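Local coordinates for shikimate dehydrogenase (Thermotoga maritima, PDB 3U62), which probably catalyses the reversible NADPH-linked reduction of 3-dehydroshikimate to shikimate, the fourth step of the seven-step route to chorismate, at residues A[70-79]-A[85-95]; A[1-11]-A[30-39]. All coordinates share one frame; numbering follows the deposited sequence.

Contact 1: residues A[70-79]-A[85-95]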
loop_
_atom_site.group_PDB
_atom_site.type_symbol
_atom_site.label_atom_id
_atom_site.label_comp_id
_atom_site.label_asym_id
_atom_site.label_seq_id
_atom_site.Cartn_x
_atom_site.Cartn_y
_atom_site.Cartn_z
ATOM N N VAL A 70 11.083 -8.209 -14.087
ATOM C CA VAL A 70 10.356 -9.442 -13.775
ATOM C C VAL A 70 9.213 -9.660 -14.769
ATOM O O VAL A 70 8.973 -8.821 -15.639
ATOM C CB VAL A 70 9.802 -9.440 -12.317
ATOM C CG1 VAL A 70 10.934 -9.431 -11.292
ATOM C CG2 VAL A 70 8.838 -8.275 -12.087
ATOM N N GLU A 71 8.524 -10.793 -14.643
ATOM C CA GLU A 71 7.325 -11.064 -15.429
ATOM C C GLU A 71 6.095 -10.800 -14.558
ATOM O O GLU A 71 5.753 -11.621 -13.701
ATOM C CB GLU A 71 7.336 -12.506 -15.950
ATOM C CG GLU A 71 6.158 -12.870 -16.844
ATOM C CD GLU A 71 6.198 -14.318 -17.290
ATOM O OE1 GLU A 71 6.939 -14.624 -18.249
ATOM O OE2 GLU A 71 5.486 -15.148 -16.681
ATOM N N PRO A 72 5.433 -9.645 -14.761
ATOM C CA PRO A 72 4.313 -9.283 -13.895
ATOM C C PRO A 72 3.033 -10.053 -14.201
ATOM O O PRO A 72 2.796 -10.445 -15.349
ATOM C CB PRO A 72 4.117 -7.792 -14.182
ATOM C CG PRO A 72 4.620 -7.601 -15.563
ATOM C CD PRO A 72 5.720 -8.600 -15.765
ATOM N N SER A 73 2.225 -10.264 -13.164
ATOM C CA SER A 73 0.900 -10.854 -13.311
ATOM C C SER A 73 -0.036 -9.865 -13.997
ATOM O O SER A 73 0.269 -8.672 -14.089
ATOM C CB SER A 73 0.339 -11.245 -11.941
ATOM O OG SER A 73 0.182 -10.109 -11.107
ATOM N N GLU A 74 -1.175 -10.365 -14.473
ATOM C CA GLU A 74 -2.161 -9.544 -15.176
ATOM C C GLU A 74 -2.635 -8.356 -14.336
ATOM O O GLU A 74 -2.761 -7.242 -14.851
ATOM C CB GLU A 74 -3.354 -10.399 -15.610
ATOM C CG GLU A 74 -4.312 -9.713 -16.580
ATOM C CD GLU A 74 -5.524 -10.567 -16.923
ATOM O OE1 GLU A 74 -5.762 -11.588 -16.242
ATOM O OE2 GLU A 74 -6.248 -10.212 -17.878
ATOM N N ASP A 75 -2.895 -8.599 -13.053
ATOM C CA ASP A 75 -3.339 -7.536 -12.149
ATOM C C ASP A 75 -2.227 -6.533 -11.838
ATOM O O ASP A 75 -2.490 -5.335 -11.733
ATOM C CB ASP A 75 -3.947 -8.108 -10.862
ATOM C CG ASP A 75 -3.019 -9.076 -10.152
ATOM O OD1 ASP A 75 -2.691 -10.132 -10.734
ATOM O OD2 ASP A 75 -2.628 -8.785 -9.002
ATOM N N ALA A 76 -0.992 -7.021 -11.704
ATOM C CA ALA A 76 0.168 -6.146 -11.520
ATOM C C ALA A 76 0.374 -5.242 -12.737
ATOM O O ALA A 76 0.768 -4.084 -12.593
ATOM C CB ALA A 76 1.419 -6.964 -11.242
ATOM N N GLN A 77 0.104 -5.783 -13.924
ATOM C CA GLN A 77 0.154 -5.018 -15.170
ATOM C C GLN A 77 -0.898 -3.913 -15.196
ATOM O O GLN A 77 -0.600 -2.778 -15.572
ATOM C CB GLN A 77 -0.024 -5.936 -16.380
ATOM C CG GLN A 77 1.181 -6.810 -16.703
ATOM C CD GLN A 77 0.878 -7.881 -17.740
ATOM O OE1 GLN A 77 -0.193 -8.492 -17.733
ATOM N NE2 GLN A 77 1.830 -8.121 -18.635
ATOM N N ARG A 78 -2.124 -4.248 -14.796
ATOM C CA ARG A 78 -3.215 -3.273 -14.743
ATOM C C ARG A 78 -2.930 -2.159 -13.741
ATOM O O ARG A 78 -3.264 -0.997 -13.978
ATOM C CB ARG A 78 -4.546 -3.959 -14.409
ATOM C CG ARG A 78 -5.089 -4.866 -15.510
ATOM C CD ARG A 78 -5.375 -4.087 -16.786
ATOM N NE ARG A 78 -5.881 -4.942 -17.856
ATOM C CZ ARG A 78 -6.202 -4.515 -19.074
ATOM N NH1 ARG A 78 -6.075 -3.233 -19.396
ATOM N NH2 ARG A 78 -6.658 -5.373 -19.977
ATOM N N ILE A 79 -2.304 -2.529 -12.629
ATOM C CA ILE A 79 -1.978 -1.587 -11.567
ATOM C C ILE A 79 -0.702 -0.805 -11.889
ATOM O O ILE A 79 -0.490 0.284 -11.351
ATOM C CB ILE A 79 -1.864 -2.313 -10.199
ATOM C CG1 ILE A 79 -3.230 -2.885 -9.805
ATOM C CG2 ILE A 79 -1.364 -1.372 -9.101
ATOM C CD1 ILE A 79 -3.179 -3.930 -8.718
ATOM N N VAL A 85 7.799 -10.070 -5.410
ATOM C CA VAL A 85 8.483 -10.839 -6.442
ATOM C C VAL A 85 8.829 -12.222 -5.910
ATOM O O VAL A 85 9.195 -12.373 -4.744
ATOM C CB VAL A 85 9.764 -10.118 -6.938
ATOM C CG1 VAL A 85 10.557 -10.993 -7.905
ATOM C CG2 VAL A 85 9.408 -8.796 -7.602
ATOM N N PHE A 86 8.687 -13.228 -6.768
ATOM C CA PHE A 86 9.135 -14.578 -6.459
ATOM C C PHE A 86 9.702 -15.244 -7.706
ATOM O O PHE A 86 8.974 -15.518 -8.664
ATOM C CB PHE A 86 7.999 -15.414 -5.859
ATOM C CG PHE A 86 8.445 -16.732 -5.274
ATOM C CD1 PHE A 86 9.534 -16.798 -4.405
ATOM C CD2 PHE A 86 7.758 -17.905 -5.573
ATOM C CE1 PHE A 86 9.941 -18.013 -3.860
ATOM C CE2 PHE A 86 8.156 -19.125 -5.031
ATOM C CZ PHE A 86 9.249 -19.179 -4.172
ATOM N N ARG A 87 11.012 -15.481 -7.679
ATOM C CA ARG A 87 11.727 -16.202 -8.736
ATOM C C ARG A 87 11.362 -15.750 -10.150
ATOM O O ARG A 87 10.922 -16.546 -10.986
ATOM C CB ARG A 87 11.580 -17.716 -8.544
ATOM C CG ARG A 87 12.278 -18.178 -7.284
ATOM C CD ARG A 87 12.048 -19.629 -6.945
ATOM N NE ARG A 87 12.922 -19.997 -5.836
ATOM C CZ ARG A 87 12.717 -21.009 -5.000
ATOM N NH1 ARG A 87 11.650 -21.790 -5.126
ATOM N NH2 ARG A 87 13.588 -21.238 -4.028
ATOM N N GLY A 88 11.541 -14.454 -10.395
ATOM C CA GLY A 88 11.358 -13.875 -11.720
ATOM C C GLY A 88 9.951 -13.403 -12.041
ATOM O O GLY A 88 9.731 -12.764 -13.071
ATOM N N LYS A 89 8.998 -13.720 -11.165
ATOM C CA LYS A 89 7.601 -13.340 -11.370
ATOM C C LYS A 89 7.212 -12.199 -10.439
ATOM O O LYS A 89 7.591 -12.188 -9.267
ATOM C CB LYS A 89 6.668 -14.537 -11.145
ATOM C CG LYS A 89 7.068 -15.825 -11.864
ATOM C CD LYS A 89 6.953 -15.706 -13.380
ATOM C CE LYS A 89 7.499 -16.953 -14.054
ATOM N NZ LYS A 89 7.731 -16.732 -15.510
ATOM N N GLY A 90 6.455 -11.242 -10.971
ATOM C CA GLY A 90 6.005 -10.087 -10.203
ATOM C C GLY A 90 4.516 -10.119 -9.915
ATOM O O GLY A 90 3.714 -10.488 -10.775
ATOM N N TYR A 91 4.155 -9.725 -8.696
ATOM C CA TYR A 91 2.768 -9.744 -8.245
ATOM C C TYR A 91 2.426 -8.448 -7.532
ATOM O O TYR A 91 3.319 -7.710 -7.108
ATOM C CB TYR A 91 2.544 -10.924 -7.298
ATOM C CG TYR A 91 2.891 -12.255 -7.914
ATOM C CD1 TYR A 91 4.112 -12.874 -7.647
ATOM C CD2 TYR A 91 2.005 -12.889 -8.784
ATOM C CE1 TYR A 91 4.434 -14.097 -8.222
ATOM C CE2 TYR A 91 2.316 -14.108 -9.365
ATOM C CZ TYR A 91 3.532 -14.707 -9.080
ATOM O OH TYR A 91 3.843 -15.917 -9.653
ATOM N N ASN A 92 1.134 -8.169 -7.408
ATOM C CA ASN A 92 0.688 -7.074 -6.562
ATOM C C ASN A 92 -0.235 -7.583 -5.464
ATOM O O ASN A 92 -1.332 -8.077 -5.736
ATOM C CB ASN A 92 0.026 -5.961 -7.377
ATOM C CG ASN A 92 -0.106 -4.663 -6.593
ATOM O OD1 ASN A 92 0.572 -3.679 -6.886
ATOM N ND2 ASN A 92 -0.980 -4.658 -5.592
ATOM N N THR A 93 0.228 -7.464 -4.223
ATOM C CA THR A 93 -0.535 -7.919 -3.066
ATOM C C THR A 93 -1.120 -6.745 -2.283
ATOM O O THR A 93 -1.900 -6.947 -1.348
ATOM C CB THR A 93 0.317 -8.801 -2.129
ATOM O OG1 THR A 93 1.414 -8.037 -1.613
ATOM C CG2 THR A 93 0.859 -10.007 -2.880
ATOM N N ASP A 94 -0.739 -5.526 -2.667
ATOM C CA ASP A 94 -1.269 -4.312 -2.045
ATOM C C ASP A 94 -2.784 -4.204 -2.194
ATOM O O ASP A 94 -3.479 -3.902 -1.221
ATOM C CB ASP A 94 -0.598 -3.053 -2.609
ATOM C CG ASP A 94 0.726 -2.730 -1.933
ATOM O OD1 ASP A 94 0.971 -3.206 -0.802
ATOM O OD2 ASP A 94 1.526 -1.981 -2.537
ATOM N N TRP A 95 -3.294 -4.453 -3.402
ATOM C CA TRP A 95 -4.736 -4.372 -3.651
ATOM C C TRP A 95 -5.514 -5.428 -2.869
ATOM O O TRP A 95 -6.631 -5.170 -2.412
ATOM C CB TRP A 95 -5.073 -4.425 -5.149
ATOM C CG TRP A 95 -4.940 -5.772 -5.812
ATOM C CD1 TRP A 95 -3.841 -6.260 -6.454
ATOM C CD2 TRP A 95 -5.951 -6.786 -5.925
ATOM N NE1 TRP A 95 -4.095 -7.514 -6.953
ATOM C CE2 TRP A 95 -5.381 -7.864 -6.641
ATOM C CE3 TRP A 95 -7.278 -6.894 -5.482
ATOM C CZ2 TRP A 95 -6.090 -9.033 -6.926
ATOM C CZ3 TRP A 95 -7.984 -8.059 -5.767
ATOM C CH2 TRP A 95 -7.385 -9.113 -6.483
HETATM O O HOH W 1 3.703 -13.037 -12.553
HETATM O O HOH W 2 -0.649 -10.496 -8.317
#
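V70 spreads its methyls over both arms of the 84-91 hairpin: CG1 meets CG1 of V85 at 3.7 Å, and CG2 lies against CA of G90. The pairing is a parallel edge of the mixed sheet in the substrate-binding domain, where strand 71-72 runs beside 89-91, the second arm of that hairpin (type I' turn, F86 to K89). G90, having no side chain, leaves CG2 of V70 room above its CA, where the strands come closest, 4.1 Å between CA of P72 and CA of G90. E71 is bonded through both its backbone N and O: N gives a nearly straight bond to O of G88 (167°) and O receives N of G90 from well above the carbonyl plane. N of S73 bonds O of G90 at 2.8 Å. Water 1 joins the carbonyl oxygens of E71 and G90. On the face that carries E71 and K89 their side chains run alongside each other, and OE2 of E71 and NZ of K89 form a salt bridge at 3.0 Å whose hydrogen bond is weak.

S73 then N-caps helix 74-79: OG takes a weak bond from N of A76 and donates to OD1 of D75 from above the carboxylate plane. A chi1 of 54° puts CG of D75 between its own backbone N and carbonyl carbon, which turns OD2 toward W95. CD1 of I79 packs at 3.3 Å from CD1 of W95, while Y125 meets that indole edge-to-face. NE1 of W95 donates to OD2 of D75 at 2.8 Å, on the anti side and tilted from the carboxylate plane, which lies 74° from the indole.

Contact 2: residues A[1-11]-A[30-39]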
loop_
_atom_site.group_PDB
_atom_site.type_symbol
_atom_site.label_atom_id
_atom_site.label_comp_id
_atom_site.label_asym_id
_atom_site.label_seq_id
_atom_site.Cartn_x
_atom_site.Cartn_y
_atom_site.Cartn_z
ATOM N N MET A 1 15.184 -20.269 2.026
ATOM C CA MET A 1 15.012 -19.175 1.026
ATOM C C MET A 1 15.331 -17.805 1.618
ATOM O O MET A 1 15.209 -17.593 2.827
ATOM C CB MET A 1 13.594 -19.186 0.442
ATOM C CG MET A 1 13.301 -20.389 -0.456
ATOM S SD MET A 1 11.724 -20.263 -1.325
ATOM C CE MET A 1 10.561 -20.520 0.014
ATOM N N LYS A 2 15.740 -16.880 0.753
ATOM C CA LYS A 2 16.120 -15.530 1.159
ATOM C C LYS A 2 15.162 -14.494 0.582
ATOM O O LYS A 2 14.850 -14.518 -0.613
ATOM C CB LYS A 2 17.551 -15.216 0.713
ATOM C CG LYS A 2 18.631 -16.032 1.410
ATOM C CD LYS A 2 20.002 -15.729 0.828
ATOM C CE LYS A 2 21.083 -16.569 1.485
ATOM N NZ LYS A 2 22.415 -16.351 0.853
ATOM N N PHE A 3 14.700 -13.587 1.442
ATOM C CA PHE A 3 13.801 -12.504 1.050
ATOM C C PHE A 3 14.327 -11.180 1.594
ATOM O O PHE A 3 15.199 -11.168 2.465
ATOM C CB PHE A 3 12.381 -12.766 1.576
ATOM C CG PHE A 3 11.819 -14.097 1.163
ATOM C CD1 PHE A 3 11.918 -15.202 2.003
ATOM C CD2 PHE A 3 11.201 -14.251 -0.075
ATOM C CE1 PHE A 3 11.406 -16.439 1.620
ATOM C CE2 PHE A 3 10.689 -15.483 -0.468
ATOM C CZ PHE A 3 10.788 -16.580 0.382
ATOM N N CYS A 4 13.812 -10.072 1.066
ATOM C CA CYS A 4 14.107 -8.750 1.605
ATOM C C CYS A 4 13.025 -7.770 1.186
ATOM O O CYS A 4 12.092 -8.125 0.456
ATOM C CB CYS A 4 15.482 -8.250 1.139
ATOM S SG CYS A 4 15.656 -8.046 -0.652
ATOM N N ILE A 5 13.141 -6.540 1.667
ATOM C CA ILE A 5 12.343 -5.444 1.153
ATOM C C ILE A 5 13.286 -4.437 0.497
ATOM O O ILE A 5 14.313 -4.063 1.071
ATOM C CB ILE A 5 11.464 -4.787 2.258
ATOM C CG1 ILE A 5 10.618 -3.640 1.689
ATOM C CG2 ILE A 5 12.300 -4.339 3.463
ATOM C CD1 ILE A 5 9.144 -3.956 1.584
ATOM N N ILE A 6 12.943 -4.025 -0.720
ATOM C CA ILE A 6 13.717 -3.017 -1.434
ATOM C C ILE A 6 12.912 -1.726 -1.547
ATOM O O ILE A 6 11.681 -1.754 -1.640
ATOM C CB ILE A 6 14.216 -3.518 -2.829
ATOM C CG1 ILE A 6 13.047 -3.746 -3.803
ATOM C CG2 ILE A 6 15.029 -4.812 -2.685
ATOM C CD1 ILE A 6 12.769 -2.549 -4.728
ATOM N N GLY A 7 13.616 -0.599 -1.523
ATOM C CA GLY A 7 12.976 0.709 -1.574
ATOM C C GLY A 7 13.931 1.823 -1.202
ATOM O O GLY A 7 15.140 1.601 -1.072
ATOM N N TYR A 8 13.378 3.023 -1.039
ATOM C CA TYR A 8 14.153 4.216 -0.726
ATOM C C TYR A 8 13.209 5.314 -0.242
ATOM O O TYR A 8 12.578 5.990 -1.058
ATOM C CB TYR A 8 14.912 4.687 -1.965
ATOM C CG TYR A 8 16.031 5.651 -1.686
ATOM C CD1 TYR A 8 17.215 5.216 -1.090
ATOM C CD2 TYR A 8 15.920 6.994 -2.035
ATOM C CE1 TYR A 8 18.254 6.093 -0.835
ATOM C CE2 TYR A 8 16.955 7.883 -1.787
ATOM C CZ TYR A 8 18.119 7.424 -1.188
ATOM O OH TYR A 8 19.149 8.300 -0.937
ATOM N N PRO A 9 13.099 5.496 1.089
ATOM C CA PRO A 9 13.824 4.788 2.147
ATOM C C PRO A 9 13.203 3.437 2.513
ATOM O O PRO A 9 12.036 3.183 2.193
ATOM C CB PRO A 9 13.707 5.743 3.333
ATOM C CG PRO A 9 12.393 6.413 3.135
ATOM C CD PRO A 9 12.176 6.506 1.645
ATOM N N VAL A 10 13.983 2.589 3.183
ATOM C CA VAL A 10 13.484 1.298 3.648
ATOM C C VAL A 10 14.152 0.814 4.946
ATOM O O VAL A 10 13.731 -0.188 5.527
ATOM C CB VAL A 10 13.560 0.223 2.526
ATOM C CG1 VAL A 10 14.891 -0.533 2.552
ATOM C CG2 VAL A 10 12.375 -0.736 2.631
ATOM N N ARG A 11 15.174 1.533 5.403
ATOM C CA ARG A 11 15.935 1.116 6.587
ATOM C C ARG A 11 15.099 1.028 7.875
ATOM O O ARG A 11 15.445 0.279 8.788
ATOM C CB ARG A 11 17.169 2.006 6.788
ATOM C CG ARG A 11 16.859 3.428 7.208
ATOM C CD ARG A 11 17.966 4.385 6.815
ATOM N NE ARG A 11 17.661 5.744 7.254
ATOM C CZ ARG A 11 16.879 6.596 6.594
ATOM N NH1 ARG A 11 16.314 6.247 5.444
ATOM N NH2 ARG A 11 16.664 7.809 7.085
ATOM N N HIS A 30 14.080 -19.695 6.548
ATOM C CA HIS A 30 14.048 -18.506 5.700
ATOM C C HIS A 30 14.506 -17.249 6.436
ATOM O O HIS A 30 14.458 -17.182 7.668
ATOM C CB HIS A 30 12.648 -18.297 5.111
ATOM C CG HIS A 30 12.045 -19.544 4.544
ATOM N ND1 HIS A 30 12.692 -20.326 3.612
ATOM C CD2 HIS A 30 10.858 -20.152 4.784
ATOM C CE1 HIS A 30 11.931 -21.359 3.301
ATOM N NE2 HIS A 30 10.813 -21.278 3.999
ATOM N N SER A 31 14.951 -16.263 5.663
ATOM C CA SER A 31 15.427 -14.993 6.199
ATOM C C SER A 31 14.830 -13.823 5.422
ATOM O O SER A 31 14.484 -13.961 4.245
ATOM C CB SER A 31 16.954 -14.937 6.146
ATOM O OG SER A 31 17.430 -15.096 4.817
ATOM N N TYR A 32 14.716 -12.677 6.087
ATOM C CA TYR A 32 14.178 -11.467 5.475
ATOM C C TYR A 32 15.077 -10.277 5.804
ATOM O O TYR A 32 15.293 -9.956 6.977
ATOM C CB TYR A 32 12.749 -11.218 5.966
ATOM C CG TYR A 32 11.932 -10.242 5.140
ATOM C CD1 TYR A 32 10.902 -10.693 4.312
ATOM C CD2 TYR A 32 12.174 -8.871 5.201
ATOM C CE1 TYR A 32 10.139 -9.798 3.560
ATOM C CE2 TYR A 32 11.423 -7.971 4.453
ATOM C CZ TYR A 32 10.405 -8.441 3.637
ATOM O OH TYR A 32 9.662 -7.550 2.899
ATOM N N GLY A 33 15.594 -9.631 4.762
ATOM C CA GLY A 33 16.500 -8.498 4.922
ATOM C C GLY A 33 15.954 -7.187 4.391
ATOM O O GLY A 33 14.738 -6.995 4.306
ATOM N N MET A 34 16.866 -6.284 4.040
ATOM C CA MET A 34 16.510 -4.957 3.540
ATOM C C MET A 34 17.603 -4.405 2.635
ATOM O O MET A 34 18.795 -4.571 2.907
ATOM C CB MET A 34 16.245 -3.986 4.698
ATOM C CG MET A 34 17.394 -3.842 5.698
ATOM S SD MET A 34 17.235 -2.407 6.774
ATOM C CE MET A 34 15.699 -2.780 7.622
ATOM N N GLU A 35 17.185 -3.754 1.554
ATOM C CA GLU A 35 18.110 -3.163 0.597
ATOM C C GLU A 35 17.617 -1.768 0.226
ATOM O O GLU A 35 16.679 -1.619 -0.568
ATOM C CB GLU A 35 18.232 -4.044 -0.657
ATOM C CG GLU A 35 18.642 -5.502 -0.394
ATOM C CD GLU A 35 20.151 -5.717 -0.322
ATOM O OE1 GLU A 35 20.914 -4.729 -0.356
ATOM O OE2 GLU A 35 20.578 -6.890 -0.233
ATOM N N GLU A 36 18.238 -0.748 0.820
ATOM C CA GLU A 36 17.879 0.637 0.523
ATOM C C GLU A 36 18.645 1.117 -0.706
ATOM O O GLU A 36 19.816 1.498 -0.621
ATOM C CB GLU A 36 18.130 1.545 1.731
ATOM C CG GLU A 36 17.365 2.863 1.677
ATOM C CD GLU A 36 17.444 3.630 2.984
ATOM O OE1 GLU A 36 18.463 4.321 3.212
ATOM O OE2 GLU A 36 16.491 3.546 3.787
ATOM N N ILE A 37 17.965 1.085 -1.849
ATOM C CA ILE A 37 18.579 1.375 -3.141
ATOM C C ILE A 37 18.064 2.709 -3.677
ATOM O O ILE A 37 16.860 2.871 -3.869
ATOM C CB ILE A 37 18.270 0.255 -4.172
ATOM C CG1 ILE A 37 18.620 -1.121 -3.592
ATOM C CG2 ILE A 37 19.028 0.506 -5.479
ATOM C CD1 ILE A 37 17.953 -2.296 -4.298
ATOM N N PRO A 38 18.974 3.677 -3.901
ATOM C CA PRO A 38 18.546 4.931 -4.519
ATOM C C PRO A 38 18.138 4.724 -5.981
ATOM O O PRO A 38 18.689 3.841 -6.647
ATOM C CB PRO A 38 19.793 5.818 -4.417
ATOM C CG PRO A 38 20.934 4.874 -4.307
ATOM C CD PRO A 38 20.409 3.688 -3.561
ATOM N N PRO A 39 17.171 5.525 -6.478
ATOM C CA PRO A 39 16.679 5.408 -7.855
ATOM C C PRO A 39 17.792 5.412 -8.904
ATOM O O PRO A 39 17.712 4.670 -9.888
ATOM C CB PRO A 39 15.800 6.652 -8.016
ATOM C CG PRO A 39 15.317 6.941 -6.648
ATOM C CD PRO A 39 16.440 6.564 -5.725
HETATM O O HOH W 3 18.019 -17.818 4.591
HETATM O O HOH W 4 17.301 -12.717 3.456
#
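A beta-alpha-beta unit opens the substrate-binding domain, and its two parallel strands, 2-7 and 31-36, pair directly, with helix 15-26 in the connection between them. Backbone bonds alternate from S31 N to M1 O through to I37 N to G7 O; the one from N of G7 to O of E35 is weak. At the N-terminal end, N of M1 bonds ND1 of H30 at 3.0 Å, in the imidazole plane, while the methionine chain runs alongside the ring and brings CE to CE1.

On the face that carries F3 and I5, Y32 swings its ring over the neighbouring strand, CG anti to backbone N (chi1 -163°). The ring lies over the C4 backbone, CD1 against CB of F3 and CE2 3.9 Å from CG2 of I5. Its hydroxyl is hydrogen-bonded to N57, and Y19 stacks on the ring. On the face of C4 and I6, E35 touches SG of C4 through CG, and its carboxylate turns away to R48 and Y53.

From the end of its strand, E36 reaches across to the 8-11 loop. Its OE2 gathers three donors: N of V10 on the anti lone pair (2.8 Å, 170°), N of R11 from above the carboxylate plane (2.9 Å), and NH1 of R11 on the syn side, tilted from the carboxylate plane, 3.2 Å away in a salt bridge. Guanidinium and carboxylate planes stand 82° apart. This grip ties down the loop after a cis peptide at P9. CA of P38 sits over one face of the Y8 ring, 3.8 Å from its centroid, a CH-pi contact. Adjacent parallel strands joined through a helix are the hallmark of a beta-alpha-beta crossover.

In the fold
Contacts 1 and 2 sit at opposite edges of one mixed six-stranded sheet, with strands 55-58 and 84-86 lying between the pairs they form. Their centres are about 17 Å apart, yet they meet where NH2 of R87 comes 3.4 Å from SD of M1 and the F86 ring packs near F3. Both approach the probable active site. In contact 2, the side chain of Y32 is about 4 Å from that of S15 and that of V10 about 4 Å from that of T59, both predicted shikimate ligands; V10 also lies near a bound sulfate, probably from the crystallisation liquor. The segments of contact 1 carry D94 and E74, predicted to bind shikimate and NADP(+), and the I79 side chain is about 5 Å from G118 of the predicted NADP(+) site.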